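Local coordinates for outer envelope protein 64, mitochondrial (Arabidopsis thaliana, PDB 6HPG) that probably acts as a chaperone receptor on the mitochondrial outer membrane, mediating Hsp90-dependent protein targeting to mitochondria, here represented by its tetratricopeptide repeat domain, at residues L51-T64 with A76-R89. Sequence-based numbering, arbitrary orientation.
Sequences LELCCFQQAEQDCT and AYLRRGTARESLVR
The ring of Phe-56 lies flat against Ser-86, whose CB sits over its centre, 3.8 Å from the centroid, in a CH-pi contact, while CA of Cys-54 covers the opposite face nearer the rim. With CG set beside the backbone N (chi1 -60°), the ring also brings CD1 to within 4.0 Å of Ala-83 CB. Leu-51 forks over one face of helix 74-86, CD2 on Ala-83 CB and CD1 against the aliphatic stem of Arg-79, whose guanidinium runs on to the backbone of the bound peptide. The axes of 56-64 and 76-86 approach to 8.7 Å and run roughly antiparallel, at 152°, as helix B of one tetratricopeptide repeat against helix A of the next. Small residues facing each other, Ala-59, Cys-63, Ala-76 and Ala-83, are consistent with this closeness. Along one flank, Glu-60 lays its CG on Ala-83 and extends OE2 to Arg-89 NH2, a 2.9 Å salt bridge in the guanidinium plane; Arg-89 also pairs with Glu-92. With an alanine here in place of Glu-60, the Arg-89 guanidinium, left with Glu-92, is likely to turn more freely, and a gap would probably open beside Ala-83. Bent at chi3 (66°), Arg-80 turns NH2 edge-on to Thr-64 OG1, a nearly straight bond of 2.7 Å, while its NH1 engages Asp-96.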
ATOM      1  N   LEU A  51       5.829  -0.500   5.018  1.00 20.70           N
ATOM      2  CA  LEU A  51       6.241  -1.874   4.827  1.00 21.14           C
ATOM      3  C   LEU A  51       7.769  -2.037   4.810  1.00 25.51           C
ATOM      4  O   LEU A  51       8.330  -2.929   5.410  1.00 24.22           O
ATOM      5  CB  LEU A  51       5.692  -2.388   3.510  1.00 21.38           C
ATOM      6  CG  LEU A  51       4.221  -2.774   3.501  1.00 20.62           C
ATOM      7  CD1 LEU A  51       3.867  -3.435   2.179  1.00 21.11           C
ATOM      8  CD2 LEU A  51       3.908  -3.711   4.633  1.00 19.74           C
ATOM      9  N   GLU A  52       8.439  -1.141   4.132  1.00 24.98           N
ATOM     10  CA  GLU A  52       9.880  -1.254   4.019  1.00 29.77           C
ATOM     11  C   GLU A  52      10.612  -1.007   5.358  1.00 27.68           C
ATOM     12  O   GLU A  52      11.726  -1.457   5.532  1.00 30.12           O
ATOM     13  CB  GLU A  52      10.333  -0.295   2.955  1.00 26.34           C
ATOM     14  CG  GLU A  52       9.804  -0.644   1.563  1.00 28.56           C
ATOM     15  CD  GLU A  52      10.693  -1.636   0.809  1.00 30.36           C
ATOM     16  OE1 GLU A  52      11.692  -2.095   1.401  1.00 30.71           O
ATOM     17  OE2 GLU A  52      10.413  -1.902  -0.382  1.00 27.96           O
ATOM     18  N   LEU A  53       9.961  -0.279   6.269  1.00 26.77           N
ATOM     19  CA  LEU A  53      10.462   0.021   7.608  1.00 26.14           C
ATOM     20  C   LEU A  53      10.093  -1.008   8.650  1.00 26.78           C
ATOM     21  O   LEU A  53      10.503  -0.884   9.792  1.00 26.50           O
ATOM     22  CB  LEU A  53       9.919   1.381   8.063  1.00 24.94           C
ATOM     23  CG  LEU A  53      10.561   2.584   7.379  1.00 28.51           C
ATOM     24  CD1 LEU A  53       9.816   3.864   7.755  1.00 30.51           C
ATOM     25  CD2 LEU A  53      12.039   2.683   7.732  1.00 28.59           C
ATOM     26  N   CYS A  54       9.311  -2.008   8.233  1.00 28.65           N
ATOM     27  CA  CYS A  54       8.636  -2.965   9.093  1.00 24.81           C
ATOM     28  C   CYS A  54       7.617  -2.319  10.011  1.00 24.14           C
ATOM     29  O   CYS A  54       7.308  -2.883  11.067  1.00 19.68           O
ATOM     30  CB  CYS A  54       9.638  -3.809   9.881  1.00 25.03           C
ATOM     31  SG  CYS A  54      10.792  -4.595   8.754  1.00 27.46           S
ATOM     32  N   CYS A  55       7.052  -1.177   9.605  1.00 22.39           N
ATOM     33  CA  CYS A  55       5.932  -0.592  10.355  1.00 24.05           C
ATOM     34  C   CYS A  55       4.619  -1.168   9.847  1.00 25.84           C
ATOM     35  O   CYS A  55       3.818  -0.462   9.211  1.00 27.22           O
ATOM     36  CB  CYS A  55       5.949   0.932  10.249  1.00 22.25           C
ATOM     37  SG  CYS A  55       7.439   1.608  10.971  1.00 27.53           S
ATOM     38  N   PHE A  56       4.376  -2.441  10.151  1.00 23.76           N
ATOM     39  CA  PHE A  56       3.223  -3.180   9.572  1.00 20.20           C
ATOM     40  C   PHE A  56       1.858  -2.702  10.027  1.00 27.21           C
ATOM     41  O   PHE A  56       0.916  -2.681   9.203  1.00 28.20           O
ATOM     42  CB  PHE A  56       3.383  -4.671   9.853  1.00 20.55           C
ATOM     43  CG  PHE A  56       4.639  -5.233   9.258  1.00 18.68           C
ATOM     44  CD1 PHE A  56       4.819  -5.227   7.881  1.00 17.50           C
ATOM     45  CD2 PHE A  56       5.681  -5.670  10.064  1.00 21.41           C
ATOM     46  CE1 PHE A  56       5.996  -5.713   7.295  1.00 17.57           C
ATOM     47  CE2 PHE A  56       6.872  -6.139   9.479  1.00 19.77           C
ATOM     48  CZ  PHE A  56       7.018  -6.165   8.100  1.00 17.17           C
ATOM     49  N   GLN A  57       1.722  -2.273  11.294  1.00 23.70           N
ATOM     50  CA  GLN A  57       0.386  -1.790  11.759  1.00 22.80           C
ATOM     51  C   GLN A  57      -0.010  -0.498  11.082  1.00 22.32           C
ATOM     52  O   GLN A  57      -1.186  -0.271  10.739  1.00 25.61           O
ATOM     53  CB  GLN A  57       0.349  -1.586  13.278  1.00 29.87           C
ATOM     54  CG  GLN A  57      -0.203  -2.788  14.040  1.00 37.71           C
ATOM     55  CD  GLN A  57      -0.072  -2.656  15.547  1.00 44.80           C
ATOM     56  OE1 GLN A  57       0.205  -1.572  16.075  1.00 46.49           O
ATOM     57  NE2 GLN A  57      -0.266  -3.774  16.253  1.00 57.19           N
ATOM     58  N   GLN A  58       0.985   0.371  10.935  1.00 20.68           N
ATOM     59  CA  GLN A  58       0.781   1.654  10.279  1.00 24.08           C
ATOM     60  C   GLN A  58       0.516   1.432   8.800  1.00 19.53           C
ATOM     61  O   GLN A  58      -0.251   2.172   8.203  1.00 17.43           O
ATOM     62  CB  GLN A  58       1.990   2.595  10.496  1.00 22.29           C
ATOM     63  CG  GLN A  58       2.203   2.937  11.968  1.00 25.63           C
ATOM     64  CD  GLN A  58       3.429   3.808  12.159  1.00 26.31           C
ATOM     65  OE1 GLN A  58       4.534   3.319  12.449  1.00 30.84           O
ATOM     66  NE2 GLN A  58       3.257   5.085  11.927  1.00 25.34           N
ATOM     67  N   ALA A  59       1.177   0.436   8.208  1.00 18.72           N
ATOM     68  CA  ALA A  59       0.906   0.116   6.793  1.00 24.01           C
ATOM     69  C   ALA A  59      -0.554  -0.333   6.608  1.00 22.71           C
ATOM     70  O   ALA A  59      -1.232   0.123   5.688  1.00 20.94           O
ATOM     71  CB  ALA A  59       1.870  -0.957   6.284  1.00 22.93           C
ATOM     72  N   GLU A  60      -1.008  -1.216   7.514  1.00 27.34           N
ATOM     73  CA  GLU A  60      -2.382  -1.720   7.524  1.00 27.14           C
ATOM     74  C   GLU A  60      -3.392  -0.608   7.642  1.00 27.10           C
ATOM     75  O   GLU A  60      -4.327  -0.553   6.846  1.00 27.40           O
ATOM     76  CB  GLU A  60      -2.609  -2.738   8.652  1.00 31.71           C
ATOM     77  CG  GLU A  60      -2.033  -4.104   8.316  1.00 37.12           C
ATOM     78  CD  GLU A  60      -1.942  -5.073   9.499  1.00 45.38           C
ATOM     79  OE1 GLU A  60      -2.262  -4.699  10.667  1.00 40.27           O
ATOM     80  OE2 GLU A  60      -1.514  -6.225   9.247  1.00 39.80           O
ATOM     81  N   GLN A  61      -3.198   0.283   8.618  1.00 25.06           N
ATOM     82  CA  GLN A  61      -4.159   1.367   8.836  1.00 26.26           C
ATOM     83  C   GLN A  61      -4.232   2.194   7.574  1.00 20.40           C
ATOM     84  O   GLN A  61      -5.299   2.542   7.114  1.00 22.63           O
ATOM     85  CB  GLN A  61      -3.761   2.258   9.996  1.00 26.39           C
ATOM     86  CG  GLN A  61      -3.948   1.608  11.330  1.00 36.22           C
ATOM     87  CD  GLN A  61      -2.956   2.116  12.336  1.00 44.81           C
ATOM     88  OE1 GLN A  61      -2.743   3.319  12.459  1.00 51.42           O
ATOM     89  NE2 GLN A  61      -2.329   1.203  13.053  1.00 49.89           N
ATOM     90  N   ASP A  62      -3.076   2.479   6.999  1.00 20.74           N
ATOM     91  CA  ASP A  62      -3.048   3.230   5.733  1.00 21.30           C
ATOM     92  C   ASP A  62      -3.705   2.520   4.545  1.00 17.32           C
ATOM     93  O   ASP A  62      -4.311   3.185   3.724  1.00 17.54           O
ATOM     94  CB  ASP A  62      -1.608   3.594   5.348  1.00 22.60           C
ATOM     95  CG  ASP A  62      -1.111   4.863   5.996  1.00 25.19           C
ATOM     96  OD1 ASP A  62      -1.855   5.504   6.820  1.00 21.88           O
ATOM     97  OD2 ASP A  62       0.071   5.178   5.687  1.00 19.69           O
ATOM     98  N   CYS A  63      -3.470   1.218   4.369  1.00 18.34           N
ATOM     99  CA  CYS A  63      -4.189   0.493   3.327  1.00 18.13           C
ATOM    100  C   CYS A  63      -5.653   0.469   3.628  1.00 19.08           C
ATOM    101  O   CYS A  63      -6.445   0.490   2.705  1.00 20.92           O
ATOM    102  CB  CYS A  63      -3.766  -0.952   3.206  1.00 15.76           C
ATOM    103  SG  CYS A  63      -2.063  -1.115   2.789  1.00 18.89           S
ATOM    104  N   THR A  64      -6.008   0.358   4.908  1.00 23.75           N
ATOM    105  CA  THR A  64      -7.423   0.376   5.300  1.00 23.55           C
ATOM    106  C   THR A  64      -8.091   1.730   5.000  1.00 25.87           C
ATOM    107  O   THR A  64      -9.262   1.737   4.599  1.00 26.40           O
ATOM    108  CB  THR A  64      -7.623  -0.088   6.762  1.00 23.21           C
ATOM    109  OG1 THR A  64      -7.197  -1.458   6.889  1.00 22.03           O
ATOM    110  CG2 THR A  64      -9.130  -0.027   7.178  1.00 25.82           C
ATOM    111  N   ALA A  76      -3.723  -1.448  -2.299  1.00 15.79           N
ATOM    112  CA  ALA A  76      -4.139  -1.440  -0.902  1.00 16.46           C
ATOM    113  C   ALA A  76      -4.376  -2.846  -0.333  1.00 17.18           C
ATOM    114  O   ALA A  76      -4.011  -3.143   0.816  1.00 15.74           O
ATOM    115  CB  ALA A  76      -5.364  -0.521  -0.724  1.00 13.51           C
ATOM    116  N   TYR A  77      -4.969  -3.726  -1.152  1.00 18.67           N
ATOM    117  CA  TYR A  77      -5.181  -5.103  -0.795  1.00 17.99           C
ATOM    118  C   TYR A  77      -3.867  -5.924  -0.758  1.00 20.48           C
ATOM    119  O   TYR A  77      -3.606  -6.677   0.209  1.00 17.17           O
ATOM    120  CB  TYR A  77      -6.267  -5.745  -1.689  1.00 17.99           C
ATOM    121  CG  TYR A  77      -7.569  -5.047  -1.539  1.00 19.59           C
ATOM    122  CD1 TYR A  77      -8.378  -5.231  -0.393  1.00 24.33           C
ATOM    123  CD2 TYR A  77      -7.981  -4.147  -2.468  1.00 22.21           C
ATOM    124  CE1 TYR A  77      -9.558  -4.511  -0.220  1.00 21.78           C
ATOM    125  CE2 TYR A  77      -9.150  -3.423  -2.300  1.00 21.90           C
ATOM    126  CZ  TYR A  77      -9.940  -3.611  -1.187  1.00 22.96           C
ATOM    127  OH  TYR A  77     -11.096  -2.873  -1.085  1.00 23.52           O
ATOM    128  N   LEU A  78      -3.057  -5.785  -1.814  1.00 20.08           N
ATOM    129  CA  LEU A  78      -1.732  -6.430  -1.893  1.00 18.41           C
ATOM    130  C   LEU A  78      -0.855  -6.092  -0.705  1.00 17.62           C
ATOM    131  O   LEU A  78      -0.285  -6.972  -0.081  1.00 15.66           O
ATOM    132  CB  LEU A  78      -1.019  -5.991  -3.152  1.00 18.36           C
ATOM    133  CG  LEU A  78      -1.681  -6.428  -4.480  1.00 21.13           C
ATOM    134  CD1 LEU A  78      -0.811  -6.018  -5.657  1.00 21.76           C
ATOM    135  CD2 LEU A  78      -1.875  -7.918  -4.533  1.00 19.35           C
ATOM    136  N   ARG A  79      -0.767  -4.794  -0.400  1.00 21.10           N
ATOM    137  CA  ARG A  79       0.014  -4.276   0.742  1.00 23.58           C
ATOM    138  C   ARG A  79      -0.544  -4.616   2.139  1.00 26.50           C
ATOM    139  O   ARG A  79       0.246  -5.005   3.029  1.00 23.34           O
ATOM    140  CB  ARG A  79       0.253  -2.768   0.611  1.00 24.45           C
ATOM    141  CG  ARG A  79       1.237  -2.435  -0.534  1.00 28.20           C
ATOM    142  CD  ARG A  79       1.434  -0.941  -0.793  1.00 26.03           C
ATOM    143  NE  ARG A  79       2.327  -0.819  -1.927  1.00 21.82           N
ATOM    144  CZ  ARG A  79       2.233   0.060  -2.905  1.00 18.73           C
ATOM    145  NH1 ARG A  79       1.301   1.007  -2.913  1.00 17.86           N
ATOM    146  NH2 ARG A  79       3.105  -0.012  -3.880  1.00 20.69           N
ATOM    147  N   ARG A  80      -1.864  -4.493   2.349  1.00 21.78           N
ATOM    148  CA  ARG A  80      -2.435  -4.917   3.626  1.00 20.94           C
ATOM    149  C   ARG A  80      -2.235  -6.425   3.804  1.00 27.89           C
ATOM    150  O   ARG A  80      -1.882  -6.894   4.902  1.00 24.12           O
ATOM    151  CB  ARG A  80      -3.908  -4.554   3.761  1.00 21.91           C
ATOM    152  CG  ARG A  80      -4.334  -4.524   5.221  1.00 23.30           C
ATOM    153  CD  ARG A  80      -5.712  -3.976   5.475  1.00 21.69           C
ATOM    154  NE  ARG A  80      -6.755  -4.836   4.921  1.00 22.14           N
ATOM    155  CZ  ARG A  80      -8.053  -4.548   4.966  1.00 21.95           C
ATOM    156  NH1 ARG A  80      -8.924  -5.378   4.431  1.00 16.86           N
ATOM    157  NH2 ARG A  80      -8.489  -3.447   5.583  1.00 24.49           N
ATOM    158  N   GLY A  81      -2.432  -7.159   2.709  1.00 22.43           N
ATOM    159  CA  GLY A  81      -2.117  -8.582   2.641  1.00 25.90           C
ATOM    160  C   GLY A  81      -0.719  -8.940   3.084  1.00 26.13           C
ATOM    161  O   GLY A  81      -0.532  -9.877   3.874  1.00 24.33           O
ATOM    162  N   THR A  82       0.256  -8.195   2.576  1.00 25.43           N
ATOM    163  CA  THR A  82       1.663  -8.414   2.917  1.00 27.83           C
ATOM    164  C   THR A  82       1.926  -8.151   4.393  1.00 27.60           C
ATOM    165  O   THR A  82       2.688  -8.885   4.996  1.00 27.11           O
ATOM    166  CB  THR A  82       2.596  -7.556   2.044  1.00 26.64           C
ATOM    167  OG1 THR A  82       2.279  -7.796   0.673  1.00 24.68           O
ATOM    168  CG2 THR A  82       4.070  -7.877   2.285  1.00 27.87           C
ATOM    169  N   ALA A  83       1.306  -7.111   4.959  1.00 27.94           N
ATOM    170  CA  ALA A  83       1.572  -6.713   6.347  1.00 26.49           C
ATOM    171  C   ALA A  83       0.968  -7.770   7.255  1.00 29.67           C
ATOM    172  O   ALA A  83       1.547  -8.138   8.282  1.00 29.52           O
ATOM    173  CB  ALA A  83       0.993  -5.325   6.675  1.00 21.78           C
ATOM    174  N   ARG A  84      -0.216  -8.244   6.880  1.00 28.37           N
ATOM    175  CA  ARG A  84      -0.846  -9.313   7.595  1.00 24.94           C
ATOM    176  C   ARG A  84      -0.035 -10.608   7.554  1.00 26.13           C
ATOM    177  O   ARG A  84       0.178 -11.210   8.588  1.00 29.49           O
ATOM    178  CB  ARG A  84      -2.246  -9.536   7.073  1.00 26.80           C
ATOM    179  CG  ARG A  84      -3.175  -8.479   7.588  1.00 28.04           C
ATOM    180  CD  ARG A  84      -4.461  -8.527   6.804  1.00 28.58           C
ATOM    181  NE  ARG A  84      -5.425  -7.617   7.387  1.00 25.40           N
ATOM    182  CZ  ARG A  84      -6.692  -7.523   6.986  1.00 30.70           C
ATOM    183  NH1 ARG A  84      -7.172  -8.269   5.967  1.00 30.22           N
ATOM    184  NH2 ARG A  84      -7.485  -6.671   7.610  1.00 27.21           N
ATOM    185  N   GLU A  85       0.428 -11.017   6.384  1.00 20.55           N
ATOM    186  CA  GLU A  85       1.241 -12.233   6.294  1.00 24.69           C
ATOM    187  C   GLU A  85       2.532 -12.110   7.134  1.00 26.44           C
ATOM    188  O   GLU A  85       2.999 -13.102   7.716  1.00 28.71           O
ATOM    189  CB  GLU A  85       1.568 -12.537   4.859  1.00 25.47           C
ATOM    190  CG  GLU A  85       2.416 -13.762   4.694  1.00 27.79           C
ATOM    191  CD  GLU A  85       2.672 -14.085   3.255  1.00 34.17           C
ATOM    192  OE1 GLU A  85       3.197 -15.193   2.995  1.00 47.01           O
ATOM    193  OE2 GLU A  85       2.354 -13.249   2.372  1.00 40.26           O
ATOM    194  N   SER A  86       3.080 -10.893   7.185  1.00 28.28           N
ATOM    195  CA  SER A  86       4.232 -10.565   8.028  1.00 26.71           C
ATOM    196  C   SER A  86       3.887 -10.672   9.502  1.00 24.79           C
ATOM    197  O   SER A  86       4.727 -11.103  10.294  1.00 24.42           O
ATOM    198  CB  SER A  86       4.742  -9.160   7.745  1.00 25.90           C
ATOM    199  OG  SER A  86       5.352  -9.099   6.475  1.00 32.92           O
ATOM    200  N   LEU A  87       2.671 -10.258   9.870  1.00 24.90           N
ATOM    201  CA  LEU A  87       2.196 -10.409  11.242  1.00 28.22           C
ATOM    202  C   LEU A  87       1.553 -11.777  11.503  1.00 30.85           C
ATOM    203  O   LEU A  87       0.769 -11.917  12.438  1.00 31.89           O
ATOM    204  CB  LEU A  87       1.224  -9.275  11.592  1.00 31.14           C
ATOM    205  CG  LEU A  87       1.844  -7.888  11.687  1.00 35.74           C
ATOM    206  CD1 LEU A  87       0.731  -6.872  11.874  1.00 35.29           C
ATOM    207  CD2 LEU A  87       2.870  -7.801  12.815  1.00 38.94           C
ATOM    208  N   VAL A  88       1.882 -12.765  10.660  1.00 38.17           N
ATOM    209  CA  VAL A  88       1.440 -14.163  10.765  1.00 39.67           C
ATOM    210  C   VAL A  88      -0.108 -14.299  10.862  1.00 40.23           C
ATOM    211  O   VAL A  88      -0.618 -15.268  11.416  1.00 50.21           O
ATOM    212  CB  VAL A  88       2.285 -14.903  11.875  1.00 44.66           C
ATOM    213  CG1 VAL A  88       1.858 -16.355  12.126  1.00 44.76           C
ATOM    214  CG2 VAL A  88       3.769 -14.891  11.495  1.00 43.76           C
ATOM    215  N   ARG A  89      -0.853 -13.341  10.294  1.00 32.35           N
ATOM    216  CA  ARG A  89      -2.315 -13.409  10.266  1.00 30.28           C
ATOM    217  C   ARG A  89      -2.742 -13.877   8.880  1.00 28.70           C
ATOM    218  O   ARG A  89      -3.234 -13.086   8.046  1.00 25.15           O
ATOM    219  CB  ARG A  89      -2.928 -12.078  10.698  1.00 34.68           C
ATOM    220  CG  ARG A  89      -3.017 -11.998  12.216  1.00 43.45           C
ATOM    221  CD  ARG A  89      -2.868 -10.608  12.784  1.00 48.94           C
ATOM    222  NE  ARG A  89      -3.937  -9.717  12.333  1.00 65.81           N
ATOM    223  CZ  ARG A  89      -3.805  -8.682  11.490  1.00 70.56           C
ATOM    224  NH1 ARG A  89      -4.890  -7.963  11.187  1.00 60.35           N
ATOM    225  NH2 ARG A  89      -2.618  -8.341  10.949  1.00 61.64           N
TER